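Local coordinates for protein mannuronan C5-epimerase (Pseudomonas syringae pv. tomato, PDB 4NK6) that epimerises beta-D-mannuronate to alpha-L-guluronate within the alginate polymer in the periplasm and, as part of a protein complex, shields the new chain from degradation by AlgL, at residues A[116-121]-A[166-171]; A[76-79]-A[84-87]; A[98-103]-A[129-134]. All coordinates share one frame; numbering follows the deposited sequence.

Interaction 1 of 3, residues A[116-121]-A[166-171]; sequences VYVARL and WSETRN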
# COMPACT_ATOMS: atom_id res chain seq x y z
N VAL A 116 13.51 3.23 -23.98
CA VAL A 116 12.91 4.27 -23.15
C VAL A 116 11.71 4.88 -23.87
O VAL A 116 11.85 5.42 -24.96
CB VAL A 116 13.93 5.39 -22.83
CG1 VAL A 116 13.28 6.46 -21.96
CG2 VAL A 116 15.16 4.82 -22.14
N TYR A 117 10.54 4.82 -23.24
CA TYR A 117 9.29 5.20 -23.91
C TYR A 117 8.50 6.26 -23.14
O TYR A 117 8.47 6.24 -21.91
CB TYR A 117 8.41 3.97 -24.09
CG TYR A 117 9.16 2.79 -24.67
CD1 TYR A 117 9.31 2.64 -26.04
CD2 TYR A 117 9.71 1.82 -23.84
CE1 TYR A 117 10.00 1.56 -26.57
CE2 TYR A 117 10.39 0.74 -24.35
CZ TYR A 117 10.53 0.61 -25.72
OH TYR A 117 11.22 -0.46 -26.23
N VAL A 118 7.84 7.17 -23.86
CA VAL A 118 6.94 8.14 -23.24
C VAL A 118 5.49 7.89 -23.66
O VAL A 118 5.17 7.96 -24.84
CB VAL A 118 7.30 9.60 -23.61
CG1 VAL A 118 6.36 10.57 -22.89
CG2 VAL A 118 8.75 9.91 -23.26
N ALA A 119 4.63 7.58 -22.69
CA ALA A 119 3.20 7.42 -22.96
C ALA A 119 2.48 8.75 -22.81
O ALA A 119 2.60 9.41 -21.77
CB ALA A 119 2.58 6.39 -22.03
N ARG A 120 1.72 9.15 -23.83
CA ARG A 120 1.00 10.42 -23.75
C ARG A 120 -0.51 10.23 -23.72
O ARG A 120 -1.27 11.16 -23.95
CB ARG A 120 1.43 11.34 -24.90
CG ARG A 120 2.89 11.75 -24.80
CD ARG A 120 3.22 12.90 -25.71
NE ARG A 120 4.64 13.27 -25.65
CZ ARG A 120 5.58 12.73 -26.42
NH1 ARG A 120 5.26 11.81 -27.31
NH2 ARG A 120 6.84 13.12 -26.30
N LEU A 121 -0.92 9.00 -23.43
CA LEU A 121 -2.32 8.68 -23.16
C LEU A 121 -2.33 7.71 -21.99
O LEU A 121 -1.31 7.07 -21.72
CB LEU A 121 -2.98 8.00 -24.37
CG LEU A 121 -3.28 8.84 -25.61
CD1 LEU A 121 -3.95 7.97 -26.69
CD2 LEU A 121 -4.15 10.04 -25.27
N TRP A 166 6.37 11.13 -15.11
CA TRP A 166 7.35 11.94 -15.83
C TRP A 166 6.81 13.32 -16.24
O TRP A 166 5.77 13.42 -16.88
CB TRP A 166 7.84 11.18 -17.07
CG TRP A 166 9.04 11.79 -17.73
CD1 TRP A 166 9.05 12.62 -18.81
CD2 TRP A 166 10.41 11.60 -17.35
NE1 TRP A 166 10.35 12.96 -19.13
CE2 TRP A 166 11.20 12.35 -18.24
CE3 TRP A 166 11.05 10.88 -16.33
CZ2 TRP A 166 12.59 12.40 -18.15
CZ3 TRP A 166 12.43 10.93 -16.25
CH2 TRP A 166 13.19 11.68 -17.15
N SER A 167 7.53 14.36 -15.86
CA SER A 167 7.18 15.71 -16.29
C SER A 167 7.95 16.03 -17.56
O SER A 167 9.18 16.09 -17.56
CB SER A 167 7.49 16.72 -15.18
OG SER A 167 7.32 18.05 -15.64
N GLU A 168 7.23 16.22 -18.66
CA GLU A 168 7.88 16.56 -19.93
C GLU A 168 8.45 17.97 -19.89
O GLU A 168 9.46 18.24 -20.54
CB GLU A 168 6.91 16.39 -21.10
CG GLU A 168 6.52 14.93 -21.36
CD GLU A 168 5.67 14.75 -22.60
OE1 GLU A 168 6.23 14.70 -23.71
OE2 GLU A 168 4.43 14.64 -22.46
N THR A 169 7.82 18.85 -19.12
CA THR A 169 8.29 20.23 -19.04
C THR A 169 9.58 20.33 -18.21
O THR A 169 10.49 21.07 -18.57
CB THR A 169 7.21 21.21 -18.50
OG1 THR A 169 6.87 20.88 -17.16
CG2 THR A 169 5.96 21.14 -19.36
N ARG A 170 9.66 19.55 -17.14
CA ARG A 170 10.87 19.51 -16.32
C ARG A 170 11.94 18.59 -16.91
O ARG A 170 13.10 18.66 -16.53
CB ARG A 170 10.54 19.08 -14.89
CG ARG A 170 9.91 20.18 -14.03
CD ARG A 170 9.43 19.63 -12.68
NE ARG A 170 8.15 18.94 -12.78
CZ ARG A 170 7.45 18.49 -11.74
NH1 ARG A 170 7.90 18.66 -10.50
NH2 ARG A 170 6.29 17.87 -11.94
N ASN A 171 11.54 17.73 -17.85
CA ASN A 171 12.42 16.70 -18.40
C ASN A 171 13.02 15.83 -17.29
O ASN A 171 14.23 15.59 -17.24
CB ASN A 171 13.52 17.31 -19.27
CG ASN A 171 14.30 16.26 -20.05
OD1 ASN A 171 13.75 15.26 -20.50
ND2 ASN A 171 15.60 16.50 -20.20
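E168 OE1 is gripped twice by the guanidinium of R120. NE of R120 donates to it over 2.9 Å with an N-H...O angle of 151°, and NH2 of R120 donates over 3.1 Å along a more bent path. The arginine presents its NE side, and both nitrogens converge on one oxygen instead of sharing the carboxylate between them. OE1 lies close to the guanidinium plane, whereas both donors reach it on the syn side, tilted out of the carboxylate plane from the same face; the two planes stand 39° apart. With CG of R120 beside its backbone N (chi1 -65°), the extended chain carries the guanidinium across to the glutamate, the two side chains crossing nearly at right angles. V118 adds apolar cover: its CG1 lies over one guanidinium face, toward the rim, and 4.2 Å from OE1 of E168. OE2 of E168 is hydrogen-bonded to OG of S143 on the intervening strand 139-143. Strands 116-119 and 162-167 both pair with that strand in the beta-helix wall, so the bridge spans it. With separate partners for its two oxygens, the carboxylate is restrained in rotation, and the nearby arginine would be expected to favour its ionised form.

Interaction 2 of 3, residues A[76-79]-A[84-87]; sequences EWVV and IPQA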
# COMPACT_ATOMS: atom_id res chain seq x y z
N GLU A 76 -11.32 18.14 -17.15
CA GLU A 76 -9.91 18.18 -16.80
C GLU A 76 -9.08 17.27 -17.73
O GLU A 76 -7.92 17.56 -18.03
CB GLU A 76 -9.67 17.84 -15.32
CG GLU A 76 -10.00 16.40 -14.93
CD GLU A 76 -9.65 16.08 -13.48
OE1 GLU A 76 -8.45 16.08 -13.13
OE2 GLU A 76 -10.58 15.81 -12.68
N TRP A 77 -9.69 16.19 -18.21
CA TRP A 77 -9.01 15.26 -19.11
C TRP A 77 -8.98 15.79 -20.55
O TRP A 77 -8.00 15.59 -21.28
CB TRP A 77 -9.64 13.86 -19.03
CG TRP A 77 -9.69 13.41 -17.61
CD1 TRP A 77 -10.78 13.42 -16.78
CD2 TRP A 77 -8.58 12.97 -16.82
NE1 TRP A 77 -10.42 12.98 -15.53
CE2 TRP A 77 -9.07 12.71 -15.52
CE3 TRP A 77 -7.22 12.76 -17.08
CZ2 TRP A 77 -8.25 12.23 -14.49
CZ3 TRP A 77 -6.40 12.30 -16.06
CH2 TRP A 77 -6.92 12.04 -14.78
N VAL A 78 -10.04 16.48 -20.94
CA VAL A 78 -10.07 17.19 -22.21
C VAL A 78 -8.92 18.20 -22.28
O VAL A 78 -8.24 18.31 -23.30
CB VAL A 78 -11.41 17.91 -22.43
CG1 VAL A 78 -11.35 18.85 -23.63
CG2 VAL A 78 -12.52 16.88 -22.62
N VAL A 79 -8.68 18.90 -21.18
CA VAL A 79 -7.63 19.92 -21.12
C VAL A 79 -6.24 19.29 -21.27
O VAL A 79 -5.41 19.77 -22.04
CB VAL A 79 -7.72 20.73 -19.81
CG1 VAL A 79 -6.48 21.61 -19.62
CG2 VAL A 79 -8.99 21.58 -19.83
N ILE A 84 -11.11 15.24 -27.09
CA ILE A 84 -11.92 14.22 -26.44
C ILE A 84 -11.00 13.12 -25.92
O ILE A 84 -10.21 12.56 -26.69
CB ILE A 84 -12.93 13.61 -27.43
CG1 ILE A 84 -13.74 14.72 -28.09
CG2 ILE A 84 -13.86 12.64 -26.72
CD1 ILE A 84 -14.22 15.74 -27.10
N PRO A 85 -11.09 12.82 -24.62
CA PRO A 85 -10.11 11.97 -23.93
C PRO A 85 -10.09 10.55 -24.47
O PRO A 85 -11.14 9.92 -24.57
CB PRO A 85 -10.61 11.98 -22.47
CG PRO A 85 -11.47 13.19 -22.37
CD PRO A 85 -12.13 13.31 -23.70
N GLN A 86 -8.89 10.09 -24.82
CA GLN A 86 -8.67 8.72 -25.29
C GLN A 86 -7.76 7.93 -24.36
O GLN A 86 -7.07 8.50 -23.51
CB GLN A 86 -8.04 8.74 -26.68
CG GLN A 86 -8.88 9.42 -27.74
CD GLN A 86 -8.20 9.42 -29.09
OE1 GLN A 86 -7.22 10.13 -29.31
NE2 GLN A 86 -8.72 8.60 -30.00
N ALA A 87 -7.77 6.62 -24.53
CA ALA A 87 -6.84 5.75 -23.83
C ALA A 87 -6.31 4.70 -24.81
O ALA A 87 -6.96 4.36 -25.79
CB ALA A 87 -7.53 5.07 -22.66
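The contact between V78 and P85 is purely apolar, as is that between W77 and P85. The pyrrolidine ring of P85 packs against the side of helix 75-81 and meets two consecutive residues of it. Toward V78, the touching branch is CG2, which stands 3.8 Å from CD of P85 and equally near its CG; the valine and the ring cross obliquely. This branch lies beside the backbone N of V78, with CG1 anti to that N (chi1 170°), which brings CG2 to the proline. The ring also approaches the helix backbone, CG of P85 being 3.9 Å from N of V78. Toward W77, the aliphatic root does the touching: CB of W77 is 3.9 Å from CG of P85, while the indole leads away from the proline. There the indole meets the ring of F149, their planes at about 70°, and makes a cation-pi contact with R80.

Among polar interactions nearby, Q86 N donates to Q81 OE1 at the helix end. Because the side chains of W77, V78 and P85 meet carbon to carbon, van der Waals packing and burial of carbon surface are their likely contribution to holding the returning chain on the helix, alongside the Q86-Q81 bond.

Interaction 3 of 3, residues A[98-103]-A[129-134]; sequences QDLVKK and GIFEID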
# COMPACT_ATOMS: atom_id res chain seq x y z
N GLN A 98 6.44 -3.51 -26.05
CA GLN A 98 7.04 -3.42 -27.38
C GLN A 98 5.98 -3.55 -28.47
O GLN A 98 6.09 -2.90 -29.52
CB GLN A 98 8.18 -4.45 -27.57
CG GLN A 98 9.50 -4.04 -26.92
CD GLN A 98 9.37 -3.84 -25.42
OE1 GLN A 98 8.75 -4.66 -24.74
NE2 GLN A 98 9.92 -2.75 -24.89
N ASP A 99 4.95 -4.36 -28.22
CA ASP A 99 3.85 -4.51 -29.18
C ASP A 99 3.07 -3.19 -29.30
O ASP A 99 2.71 -2.78 -30.40
CB ASP A 99 2.90 -5.64 -28.76
CG ASP A 99 3.57 -7.01 -28.77
OD1 ASP A 99 4.41 -7.29 -29.66
OD2 ASP A 99 3.25 -7.83 -27.88
N LEU A 100 2.81 -2.54 -28.17
CA LEU A 100 2.11 -1.26 -28.17
C LEU A 100 2.84 -0.20 -28.98
O LEU A 100 2.22 0.56 -29.72
CB LEU A 100 1.95 -0.73 -26.73
CG LEU A 100 0.93 -1.36 -25.80
CD1 LEU A 100 0.95 -0.61 -24.46
CD2 LEU A 100 -0.46 -1.34 -26.41
N VAL A 101 4.16 -0.14 -28.81
CA VAL A 101 4.96 0.87 -29.48
C VAL A 101 4.86 0.73 -31.00
O VAL A 101 4.75 1.72 -31.73
CB VAL A 101 6.44 0.82 -29.02
CG1 VAL A 101 7.29 1.79 -29.82
CG2 VAL A 101 6.54 1.12 -27.53
N LYS A 102 4.86 -0.52 -31.47
CA LYS A 102 4.72 -0.79 -32.90
C LYS A 102 3.36 -0.34 -33.43
O LYS A 102 3.26 0.14 -34.56
CB LYS A 102 4.93 -2.28 -33.19
CG LYS A 102 6.36 -2.78 -32.99
CD LYS A 102 6.50 -4.27 -33.31
CE LYS A 102 7.81 -4.86 -32.78
NZ LYS A 102 8.06 -6.28 -33.21
N LYS A 103 2.32 -0.48 -32.62
CA LYS A 103 0.95 -0.29 -33.09
C LYS A 103 0.38 1.11 -32.81
O LYS A 103 -0.43 1.62 -33.57
CB LYS A 103 0.03 -1.37 -32.50
CG LYS A 103 -1.36 -1.42 -33.11
CD LYS A 103 -1.33 -1.93 -34.55
N GLY A 129 -7.74 -8.58 -21.15
CA GLY A 129 -6.42 -8.19 -21.58
C GLY A 129 -5.31 -8.71 -20.69
O GLY A 129 -5.49 -8.86 -19.48
N ILE A 130 -4.15 -8.99 -21.28
CA ILE A 130 -2.96 -9.37 -20.53
C ILE A 130 -1.78 -8.48 -20.96
O ILE A 130 -1.34 -8.53 -22.11
CB ILE A 130 -2.59 -10.86 -20.76
CG1 ILE A 130 -3.70 -11.78 -20.24
CG2 ILE A 130 -1.29 -11.19 -20.06
CD1 ILE A 130 -4.22 -12.77 -21.25
N PHE A 131 -1.27 -7.68 -20.03
CA PHE A 131 -0.28 -6.66 -20.36
C PHE A 131 1.04 -6.95 -19.66
O PHE A 131 1.07 -7.12 -18.45
CB PHE A 131 -0.82 -5.28 -19.94
CG PHE A 131 0.13 -4.13 -20.19
CD1 PHE A 131 0.93 -4.08 -21.33
CD2 PHE A 131 0.18 -3.06 -19.29
CE1 PHE A 131 1.78 -3.01 -21.56
CE2 PHE A 131 1.03 -1.98 -19.51
CZ PHE A 131 1.83 -1.95 -20.64
N GLU A 132 2.14 -7.02 -20.42
CA GLU A 132 3.45 -7.25 -19.81
C GLU A 132 4.45 -6.15 -20.14
O GLU A 132 4.52 -5.66 -21.26
CB GLU A 132 4.03 -8.63 -20.22
CG GLU A 132 5.44 -8.89 -19.66
CD GLU A 132 6.02 -10.27 -20.00
OE1 GLU A 132 6.90 -10.73 -19.24
OE2 GLU A 132 5.60 -10.89 -21.01
N ILE A 133 5.21 -5.75 -19.13
CA ILE A 133 6.42 -4.96 -19.35
C ILE A 133 7.56 -5.80 -18.77
O ILE A 133 7.44 -6.30 -17.65
CB ILE A 133 6.36 -3.59 -18.64
CG1 ILE A 133 5.07 -2.86 -19.01
CG2 ILE A 133 7.55 -2.72 -19.03
CD1 ILE A 133 4.86 -1.54 -18.24
N ASP A 134 8.64 -5.99 -19.54
CA ASP A 134 9.79 -6.76 -19.05
C ASP A 134 11.14 -6.05 -19.20
O ASP A 134 11.19 -4.84 -19.42
CB ASP A 134 9.83 -8.18 -19.65
CG ASP A 134 10.15 -8.20 -21.15
OD1 ASP A 134 10.57 -7.17 -21.72
OD2 ASP A 134 10.02 -9.29 -21.75
O HOH W 1 9.20 -4.80 -22.14
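Q98, near the start of helix 97-103, reaches D134 through a water. Its OE1 is 2.6 Å from water 1, which lies 2.8 Å from OD1 of D134 and accepts from N of D134 at 2.9 Å. The water thus separates two acceptor oxygens, OE1 of Q98 and OD1 of D134, which stand 4.3 Å apart. The amide nitrogen of Q98 is engaged by Y117 OH and by T137, and D134 OD2 by the dimethylated lysine at position 136, so the bridge belongs to a wider polar network.

L100, two residues on, supplies the apolar half. CD1 of L100 approaches the F131 ring obliquely, nearest CE1 (3.9 Å) and CZ (4.1 Å), and the two side chains cross at about a right angle. The ring reaches this point because CG of F131 is anti to the backbone N (chi1 178°). I90 touches both L100 and F131, while I88, I53 and L109 also pack on L100, which places the leucine in a buried aliphatic cluster.

Helix 97-103 follows 93-96, the outermost strand beside 129-133, and inserts L100 among core residues, an arrangement consistent with a helix capping the N-terminal end of the right-handed beta-helix.

All three interactions lie at one end of the molecule, each 25 to 28 Å from the centre of the chain and away from the active site, where H274 is the probable proton acceptor. Interactions 1 and 3 have centres about 18 Å apart and are joined directly: OH of Y117 is 2.9 Å from NE2 of Q98, a probable hydrogen bond, and CD1 of Y117 packs 3.5 Å from CG2 of V101. Interaction 2, about 17 Å from interaction 1 between centres, touches it through CD2 of L121, 3.7 Å from O of Q86. Interactions 2 and 3 do not touch; about 9 Å separates their nearest atoms. The 116-121 segment therefore connects the other two contacts.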